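PDB 6Y1W: putative tryptophan halogenase from Xanthomonas campestris pv. campestris, which is thought to act as a flavin-dependent halogenase that uses FAD to attach halogen to an aromatic substrate, and is seen without the cofactor. Local coordinates for residues T87-I92 / A162-A167; L219-F224 / V334-A339; G272-I277 / N285-S290; F391-Y396 / E414-L419. All coordinates share one frame; numbering follows the deposited sequence.

Interaction 1 (T87-I92 / A162-A167)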
loop_
_atom_site.group_PDB
_atom_site.type_symbol
_atom_site.label_atom_id
_atom_site.label_comp_id
_atom_site.label_asym_id
_atom_site.label_seq_id
_atom_site.Cartn_x
_atom_site.Cartn_y
_atom_site.Cartn_z
ATOM N N THR A 87 -4.402 28.590 10.340
ATOM C CA THR A 87 -5.022 28.875 9.050
ATOM C C THR A 87 -5.010 27.607 8.206
ATOM O O THR A 87 -4.401 26.599 8.573
ATOM C CB THR A 87 -4.297 30.019 8.288
ATOM O OG1 THR A 87 -2.967 29.598 7.953
ATOM C CG2 THR A 87 -4.205 31.329 9.166
ATOM N N PHE A 88 -5.659 27.662 7.055
ATOM C CA PHE A 88 -5.676 26.501 6.177
ATOM C C PHE A 88 -4.504 26.511 5.202
ATOM O O PHE A 88 -4.001 27.569 4.795
ATOM C CB PHE A 88 -7.003 26.426 5.403
ATOM C CG PHE A 88 -8.178 26.132 6.284
ATOM C CD1 PHE A 88 -8.440 24.810 6.701
ATOM C CD2 PHE A 88 -9.004 27.146 6.740
ATOM C CE1 PHE A 88 -9.501 24.519 7.553
ATOM C CE2 PHE A 88 -10.078 26.846 7.604
ATOM C CZ PHE A 88 -10.318 25.543 8.002
ATOM N N LYS A 89 -4.093 25.296 4.807
ATOM C CA LYS A 89 -2.992 25.107 3.871
ATOM C C LYS A 89 -3.436 24.153 2.788
ATOM O O LYS A 89 -3.934 23.073 3.105
ATOM C CB LYS A 89 -1.773 24.507 4.604
ATOM C CG LYS A 89 -0.619 24.155 3.657
ATOM C CD LYS A 89 0.475 23.429 4.419
ATOM C CE LYS A 89 1.537 22.888 3.417
ATOM N NZ LYS A 89 2.381 21.805 4.099
ATOM N N VAL A 90 -3.244 24.536 1.513
ATOM C CA VAL A 90 -3.545 23.635 0.399
ATOM C C VAL A 90 -2.313 23.263 -0.411
ATOM O O VAL A 90 -2.436 22.494 -1.374
ATOM C CB VAL A 90 -4.635 24.207 -0.527
ATOM C CG1 VAL A 90 -5.947 24.363 0.230
ATOM C CG2 VAL A 90 -4.182 25.561 -1.114
ATOM N N GLY A 91 -1.130 23.773 -0.065
ATOM C CA GLY A 91 0.045 23.435 -0.853
ATOM C C GLY A 91 1.244 24.256 -0.414
ATOM O O GLY A 91 1.176 25.042 0.541
ATOM N N ILE A 92 2.349 24.067 -1.154
ATOM C CA ILE A 92 3.622 24.756 -0.928
ATOM C C ILE A 92 4.028 25.405 -2.246
ATOM O O ILE A 92 4.079 24.725 -3.287
ATOM C CB ILE A 92 4.741 23.793 -0.490
ATOM C CG1 ILE A 92 4.333 23.080 0.818
ATOM C CG2 ILE A 92 6.053 24.523 -0.255
ATOM C CD1 ILE A 92 5.351 22.045 1.323
ATOM N N ALA A 162 -4.542 20.966 4.874
ATOM C CA ALA A 162 -4.012 20.810 6.224
ATOM C C ALA A 162 -3.947 22.204 6.855
ATOM O O ALA A 162 -4.755 23.072 6.487
ATOM C CB ALA A 162 -2.645 20.125 6.214
ATOM N N TYR A 163 -2.991 22.452 7.766
ATOM C CA TYR A 163 -3.015 23.667 8.585
ATOM C C TYR A 163 -1.646 24.318 8.679
ATOM O O TYR A 163 -0.607 23.659 8.624
ATOM C CB TYR A 163 -3.443 23.360 10.029
ATOM C CG TYR A 163 -4.631 22.416 10.129
ATOM C CD1 TYR A 163 -5.902 22.877 9.868
ATOM C CD2 TYR A 163 -4.436 21.093 10.492
ATOM C CE1 TYR A 163 -7.008 22.016 9.965
ATOM C CE2 TYR A 163 -5.526 20.202 10.588
ATOM C CZ TYR A 163 -6.801 20.690 10.354
ATOM O OH TYR A 163 -7.830 19.774 10.469
ATOM N N HIS A 164 -1.665 25.626 8.908
ATOM C CA HIS A 164 -0.544 26.333 9.494
ATOM C C HIS A 164 -0.926 26.596 10.939
ATOM O O HIS A 164 -2.027 27.088 11.186
ATOM C CB HIS A 164 -0.323 27.668 8.759
ATOM C CG HIS A 164 -0.116 27.519 7.274
ATOM N ND1 HIS A 164 -1.057 27.940 6.347
ATOM C CD2 HIS A 164 0.895 26.954 6.554
ATOM C CE1 HIS A 164 -0.609 27.694 5.123
ATOM N NE2 HIS A 164 0.565 27.085 5.223
ATOM N N LEU A 165 -0.040 26.279 11.896
ATOM C CA LEU A 165 -0.459 26.402 13.284
ATOM C C LEU A 165 0.678 26.914 14.155
ATOM O O LEU A 165 1.850 26.888 13.780
ATOM C CB LEU A 165 -0.999 25.066 13.853
ATOM C CG LEU A 165 -0.080 23.832 13.742
ATOM C CD1 LEU A 165 1.028 23.873 14.792
ATOM C CD2 LEU A 165 -0.879 22.521 13.881
ATOM N N ASP A 166 0.303 27.416 15.331
ATOM C CA ASP A 166 1.296 27.764 16.353
ATOM C C ASP A 166 1.585 26.496 17.139
ATOM O O ASP A 166 0.692 25.950 17.794
ATOM C CB ASP A 166 0.757 28.873 17.273
ATOM C CG ASP A 166 1.805 29.324 18.303
ATOM O OD1 ASP A 166 2.256 28.480 19.105
ATOM O OD2 ASP A 166 2.209 30.519 18.328
ATOM N N ALA A 167 2.818 25.967 17.029
ATOM C CA ALA A 167 3.124 24.673 17.650
ATOM C C ALA A 167 3.095 24.718 19.167
ATOM O O ALA A 167 2.699 23.735 19.805
ATOM C CB ALA A 167 4.500 24.176 17.188
#

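Interaction 2 (L219-F224 / V334-A339)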
loop_
_atom_site.group_PDB
_atom_site.type_symbol
_atom_site.label_atom_id
_atom_site.label_comp_id
_atom_site.label_asym_id
_atom_site.label_seq_id
_atom_site.Cartn_x
_atom_site.Cartn_y
_atom_site.Cartn_z
ATOM N N LEU A 219 8.488 6.621 26.544
ATOM C CA LEU A 219 8.541 7.294 25.246
ATOM C C LEU A 219 9.567 8.414 25.322
ATOM O O LEU A 219 9.450 9.315 26.168
ATOM C CB LEU A 219 7.179 7.868 24.866
ATOM C CG LEU A 219 5.995 6.882 24.943
ATOM C CD1 LEU A 219 4.709 7.561 24.409
ATOM C CD2 LEU A 219 6.314 5.568 24.234
ATOM N N ASP A 220 10.560 8.394 24.420
ATOM C CA ASP A 220 11.597 9.434 24.427
ATOM C C ASP A 220 11.163 10.572 23.511
ATOM O O ASP A 220 11.195 10.451 22.284
ATOM C CB ASP A 220 12.946 8.880 23.972
ATOM C CG ASP A 220 14.064 9.855 24.232
ATOM O OD1 ASP A 220 13.761 11.063 24.460
ATOM O OD2 ASP A 220 15.234 9.455 24.164
ATOM N N CYS A 221 10.648 11.632 24.130
ATOM C CA CYS A 221 10.281 12.866 23.442
ATOM C C CYS A 221 11.201 14.011 23.851
ATOM O O CYS A 221 10.774 15.171 23.935
ATOM C CB CYS A 221 8.819 13.216 23.725
ATOM S SG CYS A 221 7.696 11.959 23.140
ATOM N N THR A 222 12.469 13.706 24.124
ATOM C CA THR A 222 13.366 14.733 24.648
ATOM C C THR A 222 14.104 15.479 23.559
ATOM O O THR A 222 15.018 16.252 23.882
ATOM C CB THR A 222 14.366 14.148 25.664
ATOM O OG1 THR A 222 15.195 13.139 25.063
ATOM C CG2 THR A 222 13.605 13.566 26.836
ATOM N N GLY A 223 13.802 15.205 22.292
ATOM C CA GLY A 223 14.359 16.047 21.220
ATOM C C GLY A 223 15.770 15.578 20.893
ATOM O O GLY A 223 16.094 14.393 20.975
ATOM N N PHE A 224 16.610 16.535 20.508
ATOM C CA PHE A 224 17.995 16.226 20.209
ATOM C C PHE A 224 18.742 15.760 21.448
ATOM O O PHE A 224 19.805 15.138 21.310
ATOM C CB PHE A 224 18.672 17.448 19.551
ATOM C CG PHE A 224 18.408 17.538 18.070
ATOM C CD1 PHE A 224 18.754 16.492 17.231
ATOM C CD2 PHE A 224 17.813 18.674 17.515
ATOM C CE1 PHE A 224 18.507 16.569 15.866
ATOM C CE2 PHE A 224 17.562 18.744 16.150
ATOM C CZ PHE A 224 17.900 17.699 15.334
ATOM N N VAL A 334 10.472 3.822 23.135
ATOM C CA VAL A 334 10.095 4.226 21.773
ATOM C C VAL A 334 10.449 5.695 21.622
ATOM O O VAL A 334 9.955 6.540 22.389
ATOM C CB VAL A 334 8.599 3.981 21.490
ATOM C CG1 VAL A 334 8.242 4.460 20.099
ATOM C CG2 VAL A 334 8.243 2.488 21.609
ATOM N N ALA A 335 11.300 6.012 20.629
ATOM C CA ALA A 335 11.609 7.419 20.365
ATOM C C ALA A 335 10.601 8.037 19.403
ATOM O O ALA A 335 10.164 7.400 18.440
ATOM C CB ALA A 335 13.026 7.569 19.788
ATOM N N LEU A 336 10.253 9.308 19.658
ATOM C CA LEU A 336 9.351 10.067 18.791
ATOM C C LEU A 336 9.915 11.451 18.508
ATOM O O LEU A 336 10.666 12.004 19.310
ATOM C CB LEU A 336 7.984 10.224 19.478
ATOM C CG LEU A 336 7.233 8.952 19.799
ATOM C CD1 LEU A 336 6.058 9.238 20.756
ATOM C CD2 LEU A 336 6.707 8.290 18.484
ATOM N N GLY A 337 9.528 12.027 17.365
ATOM C CA GLY A 337 9.982 13.380 17.069
ATOM C C GLY A 337 11.476 13.440 16.844
ATOM O O GLY A 337 12.062 12.518 16.283
ATOM N N LEU A 338 12.110 14.536 17.283
ATOM C CA LEU A 338 13.537 14.724 17.005
ATOM C C LEU A 338 14.393 13.585 17.552
ATOM O O LEU A 338 15.440 13.262 16.974
ATOM C CB LEU A 338 14.020 16.040 17.604
ATOM C CG LEU A 338 13.448 17.275 16.910
ATOM C CD1 LEU A 338 13.835 18.543 17.696
ATOM C CD2 LEU A 338 13.942 17.321 15.497
ATOM N N ALA A 339 13.987 12.976 18.667
ATOM C CA ALA A 339 14.776 11.855 19.168
ATOM C C ALA A 339 14.836 10.691 18.197
ATOM O O ALA A 339 15.755 9.851 18.324
ATOM C CB ALA A 339 14.211 11.352 20.513
HETATM O O HOH W 1 11.881 13.984 20.585
#

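Interaction 3 (G272-I277 / N285-S290)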
loop_
_atom_site.group_PDB
_atom_site.type_symbol
_atom_site.label_atom_id
_atom_site.label_comp_id
_atom_site.label_asym_id
_atom_site.label_seq_id
_atom_site.Cartn_x
_atom_site.Cartn_y
_atom_site.Cartn_z
ATOM N N GLY A 272 20.534 27.574 0.435
ATOM C CA GLY A 272 19.475 27.183 1.354
ATOM C C GLY A 272 18.154 27.703 0.834
ATOM O O GLY A 272 18.023 28.015 -0.347
ATOM N N TRP A 273 17.181 27.797 1.743
ATOM C CA TRP A 273 15.856 28.212 1.333
ATOM C C TRP A 273 15.132 28.816 2.524
ATOM O O TRP A 273 15.523 28.614 3.673
ATOM C CB TRP A 273 15.071 27.031 0.742
ATOM C CG TRP A 273 14.741 25.944 1.734
ATOM C CD1 TRP A 273 15.542 24.915 2.090
ATOM C CD2 TRP A 273 13.520 25.784 2.464
ATOM N NE1 TRP A 273 14.924 24.126 3.053
ATOM C CE2 TRP A 273 13.669 24.638 3.277
ATOM C CE3 TRP A 273 12.317 26.501 2.518
ATOM C CZ2 TRP A 273 12.655 24.192 4.137
ATOM C CZ3 TRP A 273 11.316 26.061 3.359
ATOM C CH2 TRP A 273 11.483 24.918 4.158
ATOM N N MET A 274 14.045 29.556 2.235
ATOM C CA MET A 274 13.330 30.280 3.285
ATOM C C MET A 274 11.884 29.823 3.330
ATOM O O MET A 274 11.249 29.672 2.289
ATOM C CB MET A 274 13.363 31.789 3.014
ATOM C CG MET A 274 14.726 32.439 3.320
ATOM S SD MET A 274 14.757 34.059 2.478
ATOM C CE MET A 274 15.129 33.686 0.755
ATOM N N TRP A 275 11.340 29.644 4.542
ATOM C CA TRP A 275 9.907 29.420 4.658
ATOM C C TRP A 275 9.165 30.697 5.038
ATOM O O TRP A 275 9.703 31.588 5.714
ATOM C CB TRP A 275 9.566 28.349 5.712
ATOM C CG TRP A 275 9.706 28.707 7.187
ATOM C CD1 TRP A 275 8.790 29.393 7.983
ATOM C CD2 TRP A 275 10.764 28.302 8.059
ATOM N NE1 TRP A 275 9.253 29.450 9.290
ATOM C CE2 TRP A 275 10.472 28.812 9.351
ATOM C CE3 TRP A 275 11.957 27.586 7.867
ATOM C CZ2 TRP A 275 11.296 28.579 10.449
ATOM C CZ3 TRP A 275 12.785 27.380 8.955
ATOM C CH2 TRP A 275 12.467 27.895 10.229
ATOM N N ARG A 276 7.899 30.749 4.631
ATOM C CA ARG A 276 6.969 31.801 5.059
ATOM C C ARG A 276 5.632 31.130 5.297
ATOM O O ARG A 276 5.119 30.456 4.401
ATOM C CB ARG A 276 6.871 32.897 3.987
ATOM C CG ARG A 276 6.168 34.140 4.538
ATOM C CD ARG A 276 6.343 35.371 3.631
ATOM N NE ARG A 276 5.691 36.546 4.250
ATOM C CZ ARG A 276 4.407 36.862 4.092
ATOM N NH1 ARG A 276 3.626 36.114 3.330
ATOM N NH2 ARG A 276 3.893 37.954 4.691
ATOM N N ILE A 277 5.101 31.237 6.529
ATOM C CA ILE A 277 3.946 30.465 6.963
ATOM C C ILE A 277 2.922 31.408 7.588
ATOM O O ILE A 277 3.230 32.071 8.579
ATOM C CB ILE A 277 4.382 29.400 7.986
ATOM C CG1 ILE A 277 5.164 28.279 7.277
ATOM C CG2 ILE A 277 3.190 28.844 8.793
ATOM C CD1 ILE A 277 5.887 27.384 8.314
ATOM N N ASN A 285 8.599 32.965 9.693
ATOM C CA ASN A 285 9.631 33.011 8.663
ATOM C C ASN A 285 10.854 32.261 9.153
ATOM O O ASN A 285 11.125 32.209 10.351
ATOM C CB ASN A 285 10.094 34.455 8.346
ATOM C CG ASN A 285 8.940 35.389 8.039
ATOM O OD1 ASN A 285 8.606 35.621 6.876
ATOM N ND2 ASN A 285 8.358 35.995 9.097
ATOM N N GLY A 286 11.635 31.743 8.224
ATOM C CA GLY A 286 12.931 31.191 8.622
ATOM C C GLY A 286 13.779 30.947 7.397
ATOM O O GLY A 286 13.270 30.911 6.279
ATOM N N ILE A 287 15.097 30.819 7.610
ATOM C CA ILE A 287 15.994 30.442 6.524
ATOM C C ILE A 287 16.692 29.173 6.982
ATOM O O ILE A 287 17.124 29.066 8.138
ATOM C CB ILE A 287 16.984 31.567 6.129
ATOM C CG1 ILE A 287 17.847 31.095 4.949
ATOM C CG2 ILE A 287 17.893 32.038 7.304
ATOM C CD1 ILE A 287 18.469 32.274 4.168
ATOM N N VAL A 288 16.714 28.190 6.095
ATOM C CA VAL A 288 17.336 26.898 6.322
ATOM C C VAL A 288 18.580 26.888 5.461
ATOM O O VAL A 288 18.476 27.135 4.266
ATOM C CB VAL A 288 16.378 25.784 5.880
ATOM C CG1 VAL A 288 17.100 24.422 5.835
ATOM C CG2 VAL A 288 15.128 25.740 6.802
ATOM N N TYR A 289 19.744 26.609 6.041
ATOM C CA TYR A 289 20.954 26.725 5.230
ATOM C C TYR A 289 22.026 25.756 5.708
ATOM O O TYR A 289 21.881 25.075 6.719
ATOM C CB TYR A 289 21.494 28.174 5.255
ATOM C CG TYR A 289 21.962 28.636 6.618
ATOM C CD1 TYR A 289 21.059 29.147 7.573
ATOM C CD2 TYR A 289 23.313 28.633 6.946
ATOM C CE1 TYR A 289 21.484 29.585 8.829
ATOM C CE2 TYR A 289 23.751 29.071 8.190
ATOM C CZ TYR A 289 22.856 29.544 9.122
ATOM O OH TYR A 289 23.366 29.944 10.320
ATOM N N SER A 290 23.117 25.692 4.936
ATOM C CA SER A 290 24.233 24.798 5.230
ATOM C C SER A 290 25.430 25.608 5.699
ATOM O O SER A 290 25.956 26.433 4.937
ATOM C CB SER A 290 24.636 23.981 4.006
ATOM O OG SER A 290 25.786 23.200 4.338
HETATM O O HOH W 2 10.255 34.197 4.910
HETATM O O HOH W 3 7.733 38.050 6.018
#

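Interaction 4 (F391-Y396 / E414-L419)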
loop_
_atom_site.group_PDB
_atom_site.type_symbol
_atom_site.label_atom_id
_atom_site.label_comp_id
_atom_site.label_asym_id
_atom_site.label_seq_id
_atom_site.Cartn_x
_atom_site.Cartn_y
_atom_site.Cartn_z
ATOM N N PHE A 391 12.291 11.908 -1.097
ATOM C CA PHE A 391 11.536 13.005 -1.677
ATOM C C PHE A 391 12.166 14.356 -1.329
ATOM O O PHE A 391 12.126 15.297 -2.142
ATOM C CB PHE A 391 10.080 12.936 -1.185
ATOM C CG PHE A 391 9.101 13.642 -2.121
ATOM C CD1 PHE A 391 8.519 12.947 -3.173
ATOM C CD2 PHE A 391 8.776 14.992 -1.934
ATOM C CE1 PHE A 391 7.623 13.600 -4.042
ATOM C CE2 PHE A 391 7.895 15.636 -2.775
ATOM C CZ PHE A 391 7.308 14.948 -3.832
ATOM N N VAL A 392 12.730 14.479 -0.121
ATOM C CA VAL A 392 13.446 15.690 0.250
ATOM C C VAL A 392 14.689 15.834 -0.614
ATOM O O VAL A 392 14.962 16.915 -1.156
ATOM C CB VAL A 392 13.770 15.656 1.750
ATOM C CG1 VAL A 392 14.733 16.814 2.162
ATOM C CG2 VAL A 392 12.459 15.672 2.579
ATOM N N ILE A 393 15.415 14.725 -0.821
ATOM C CA ILE A 393 16.593 14.770 -1.697
ATOM C C ILE A 393 16.217 15.198 -3.101
ATOM O O ILE A 393 16.936 15.990 -3.747
ATOM C CB ILE A 393 17.290 13.404 -1.719
ATOM C CG1 ILE A 393 17.879 13.102 -0.348
ATOM C CG2 ILE A 393 18.458 13.424 -2.720
ATOM C CD1 ILE A 393 18.320 11.639 -0.183
ATOM N N LEU A 394 15.073 14.710 -3.593
ATOM C CA LEU A 394 14.604 15.093 -4.915
ATOM C C LEU A 394 14.561 16.609 -5.099
ATOM O O LEU A 394 14.942 17.125 -6.160
ATOM C CB LEU A 394 13.220 14.484 -5.124
ATOM C CG LEU A 394 12.463 14.984 -6.329
ATOM C CD1 LEU A 394 13.162 14.630 -7.666
ATOM C CD2 LEU A 394 11.064 14.405 -6.312
ATOM N N HIS A 395 14.133 17.345 -4.068
ATOM C CA HIS A 395 14.022 18.800 -4.211
ATOM C C HIS A 395 15.371 19.457 -4.505
ATOM O O HIS A 395 15.417 20.457 -5.229
ATOM C CB HIS A 395 13.413 19.392 -2.940
ATOM C CG HIS A 395 11.913 19.413 -2.949
ATOM N ND1 HIS A 395 11.196 20.120 -3.901
ATOM C CD2 HIS A 395 10.998 18.820 -2.138
ATOM C CE1 HIS A 395 9.898 19.971 -3.665
ATOM N NE2 HIS A 395 9.749 19.199 -2.598
ATOM N N TYR A 396 16.456 18.931 -3.936
ATOM C CA TYR A 396 17.781 19.508 -4.137
ATOM C C TYR A 396 18.441 18.983 -5.402
ATOM O O TYR A 396 19.201 19.726 -6.041
ATOM C CB TYR A 396 18.685 19.206 -2.935
ATOM C CG TYR A 396 18.341 20.054 -1.738
ATOM C CD1 TYR A 396 18.761 21.367 -1.666
ATOM C CD2 TYR A 396 17.601 19.533 -0.664
ATOM C CE1 TYR A 396 18.478 22.170 -0.566
ATOM C CE2 TYR A 396 17.301 20.352 0.438
ATOM C CZ TYR A 396 17.758 21.655 0.473
ATOM O OH TYR A 396 17.510 22.484 1.537
ATOM N N GLU A 414 26.081 11.945 -5.853
ATOM C CA GLU A 414 25.436 10.641 -5.943
ATOM C C GLU A 414 24.180 10.626 -5.070
ATOM O O GLU A 414 24.105 11.344 -4.078
ATOM C CB GLU A 414 26.388 9.544 -5.477
ATOM C CG GLU A 414 27.663 9.474 -6.298
ATOM C CD GLU A 414 27.386 9.205 -7.766
ATOM O OE1 GLU A 414 26.707 8.197 -8.069
ATOM O OE2 GLU A 414 27.834 10.011 -8.617
ATOM N N ILE A 415 23.185 9.846 -5.485
ATOM C CA ILE A 415 21.909 9.783 -4.764
ATOM C C ILE A 415 21.533 8.330 -4.494
ATOM O O ILE A 415 22.056 7.399 -5.133
ATOM C CB ILE A 415 20.782 10.490 -5.545
ATOM C CG1 ILE A 415 20.672 9.922 -6.973
ATOM C CG2 ILE A 415 21.036 12.017 -5.476
ATOM C CD1 ILE A 415 19.317 10.268 -7.708
ATOM N N PRO A 416 20.607 8.097 -3.561
ATOM C CA PRO A 416 20.163 6.715 -3.310
ATOM C C PRO A 416 19.580 6.090 -4.563
ATOM O O PRO A 416 18.856 6.731 -5.329
ATOM C CB PRO A 416 19.096 6.859 -2.218
ATOM C CG PRO A 416 19.382 8.179 -1.559
ATOM C CD PRO A 416 19.908 9.057 -2.694
ATOM N N ASP A 417 19.887 4.796 -4.754
ATOM C CA ASP A 417 19.373 4.081 -5.909
ATOM C C ASP A 417 17.852 4.121 -5.958
ATOM O O ASP A 417 17.256 4.121 -7.051
ATOM C CB ASP A 417 19.832 2.609 -5.847
ATOM C CG ASP A 417 21.312 2.439 -6.203
ATOM O OD1 ASP A 417 21.860 3.293 -6.933
ATOM O OD2 ASP A 417 21.918 1.441 -5.766
ATOM N N SER A 418 17.212 4.125 -4.785
ATOM C CA SER A 418 15.749 4.150 -4.730
ATOM C C SER A 418 15.210 5.424 -5.374
ATOM O O SER A 418 14.208 5.387 -6.097
ATOM C CB SER A 418 15.271 4.019 -3.269
ATOM O OG SER A 418 15.899 4.953 -2.364
ATOM N N LEU A 419 15.882 6.559 -5.146
ATOM C CA LEU A 419 15.440 7.801 -5.778
ATOM C C LEU A 419 15.808 7.835 -7.257
ATOM O O LEU A 419 15.023 8.298 -8.088
ATOM C CB LEU A 419 16.037 9.022 -5.048
ATOM C CG LEU A 419 15.799 10.344 -5.791
ATOM C CD1 LEU A 419 14.276 10.628 -5.860
ATOM C CD2 LEU A 419 16.530 11.450 -5.045
#

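Interaction 1 (T87-I92 / A162-A167)
H164 meets K89 over one ring face and T87 at its edge. These three residues bury the most surface here. The CB of K89 sits above the imidazole, 3.7 Å from the ring centroid, a CH-pi contact. The lysine chain then runs on past the ring at about a right angle to the H164 side chain. At the ring edge, H164 ND1 donates to T87 OG1 at 3.0 Å, with OG1 close to the imidazole plane. The chi1 of T87 (65°) sets OG1 between its own N and carbonyl carbon, turned to the ring. The backbones join the strands 87-89 and 162-166 antiparallel. T87 and H164 exchange two bonds, and K89 and A162 two more, the shortest from A162 N to K89 O at 2.8 Å. The side chains of F88 and Y163 diverge. K89, the predicted active-site lysine, has S348 OG and T62 O at its NZ. T87 OG1 accepts from H164 ND1, which is consistent with its own hydrogen being used in the bond to P278 O. H164 NE2 bonds T264 OG1, so polar partners at both nitrogens fix the ring against which the lysine stem lies.

Interaction 2 (L219-F224 / V334-A339)
L219 and V334 lie side by side and point the same way, with L219 CD2 3.9 Å from V334 CB. They open the buried strand part of this contact. Next along, L336 CD1 touches L219 CD1 and also C221 SG, the latter at 4.0 Å. Helix 25-39 packs on this face through A27 and A31, and helix 350-363 through L361 and I358. The two strands run parallel here. D220 N bonds V334 O at 2.8 Å, and L336 N returns to D220 O at 3.0 Å in a nearly straight bond (171°). On the other face, the D220 carboxylate reaches forward along its own chain to T222. Its CG is anti to the backbone N (chi1 -169°), and OD1 accepts from T222 N and T222 OG1, forming an Asx turn. D220 OD2 is held by the backbone N atoms of L228 and I229. The CB of A339 covers this area, 3.6 Å from D220 O. Past the strand ends the chains part around one water, then close again at G223 and L338. This side is water-bridged and partly exposed. The water accepts from G223 N and A339 N and donates to L336 O. L338 still packs closely on G223, its CB 3.6 Å from G223 CA. Outermost, the exposed F224 ring lies near L338 CD2. L338 N bonds a tartrate, probably from the crystallisation liquor. L338 and A27 are predicted to bind FAD. Adjacent parallel strands ending in loops beside the glycine-rich turn are consistent with the Rossmann-type FAD-binding fold of this family.

Interaction 3 (G272-I277 / N285-S290)
The chi1 of W275 (74°) places CG between its own backbone N and carbonyl carbon, and this swings the indole across the neighbouring strand onto G286. W273 has a similar chi1 (66°), which brings its indole alongside V288. The W275 ring lies flat over the backbone of N285 and G286. G286 CA stands 3.4 Å from the centroid of the six-membered ring, almost straight above it. N285 C is 3.2 Å from W275 NE1. Having no CB, G286 leaves room for the ring to come this close. V288 serves both tryptophans. Its CB lies over the five-membered ring of W273, 3.9 Å from the centroid, and its CG2 meets the edge of W275 in plane, 3.6 Å from CZ3. The strands 272-278 and 283-289 form a beta hairpin in the middle of a mixed sheet, between the strands 263-268 and 248-254. W273 and V288 make a hydrogen-bonded pair, in which V288 N points straight at W273 O at 2.7 Å. W275 and G286 make the other. On the opposite face of the hairpin, M274 CG touches I287 CB at 3.7 Å. I287 and Y289 reach helix 296-306 and line a pocket that holds a butanediol. On the tryptophan face, W273 NE1 bonds E344 OE1, and the ring meets W97. Toward the turn of the hairpin, R276 and N285 lie side by side. The amide of N285 is held there by T254 OG1 and V252 O at ND2, while one water donates to both N285 OD1 and W275 O, the latter at 2.8 Å.

Interaction 4 (F391-Y396 / E414-L419)
I393 and L419 meet at a slant where helix 371-397 packs against the first turn of helix 417-429 and the residues leading into it. This is an apolar helix-helix contact within the helical part of the fold. The two branches of I393 work separately. Its CG2, anti to the backbone N, presses on L419 CD2 at 3.6 Å and also reaches I415 CG2 at 4.0 Å. Its CD1 extends tip to tip against the proline ring of P416, 3.9 Å from CG and about as far from CD. P416 is at the N-cap position of helix 417-429, so I393 touches the very start of that helix. W243 covers both I393 and P416 from a nearby loop. L419 reaches in between I393 and L394. Its CG is anti to the backbone N (chi1 171°), which carries both methyls to the facing helix. All contacts between the two segments are apolar. A polar link lies beside them: S418 OG bonds D390 OD2, one residue before the segment 391-396. On L419 the two methyls divide the work, CD2 coming 3.9 Å from L394 N and CD1 4.1 Å from L394 CB.

All four contacts are mostly buried, but only interaction 2 runs out to an exposed residue, F224. Interaction 1 pairs its strands in a small three-stranded sheet and reaches the seven-stranded sheet of interaction 3 only through 91-92. The two touch directly, H164 CB lying 3.7 Å from I277 CG2. Both pairings are antiparallel, with groups packed on imidazole or indole faces. Interaction 2 is a parallel pairing in the separate eight-stranded sheet, about 24 Å centre to centre from interactions 1 and 3, and uses a water where its chains part. Interaction 4 joins helix 371-397 to the start of helix 417-429 and the loop before it, through aliphatic groups. It meets interaction 3 where W273 CD1 lies 3.2 Å from Y396 OH, and these two residues share E344 as a polar partner.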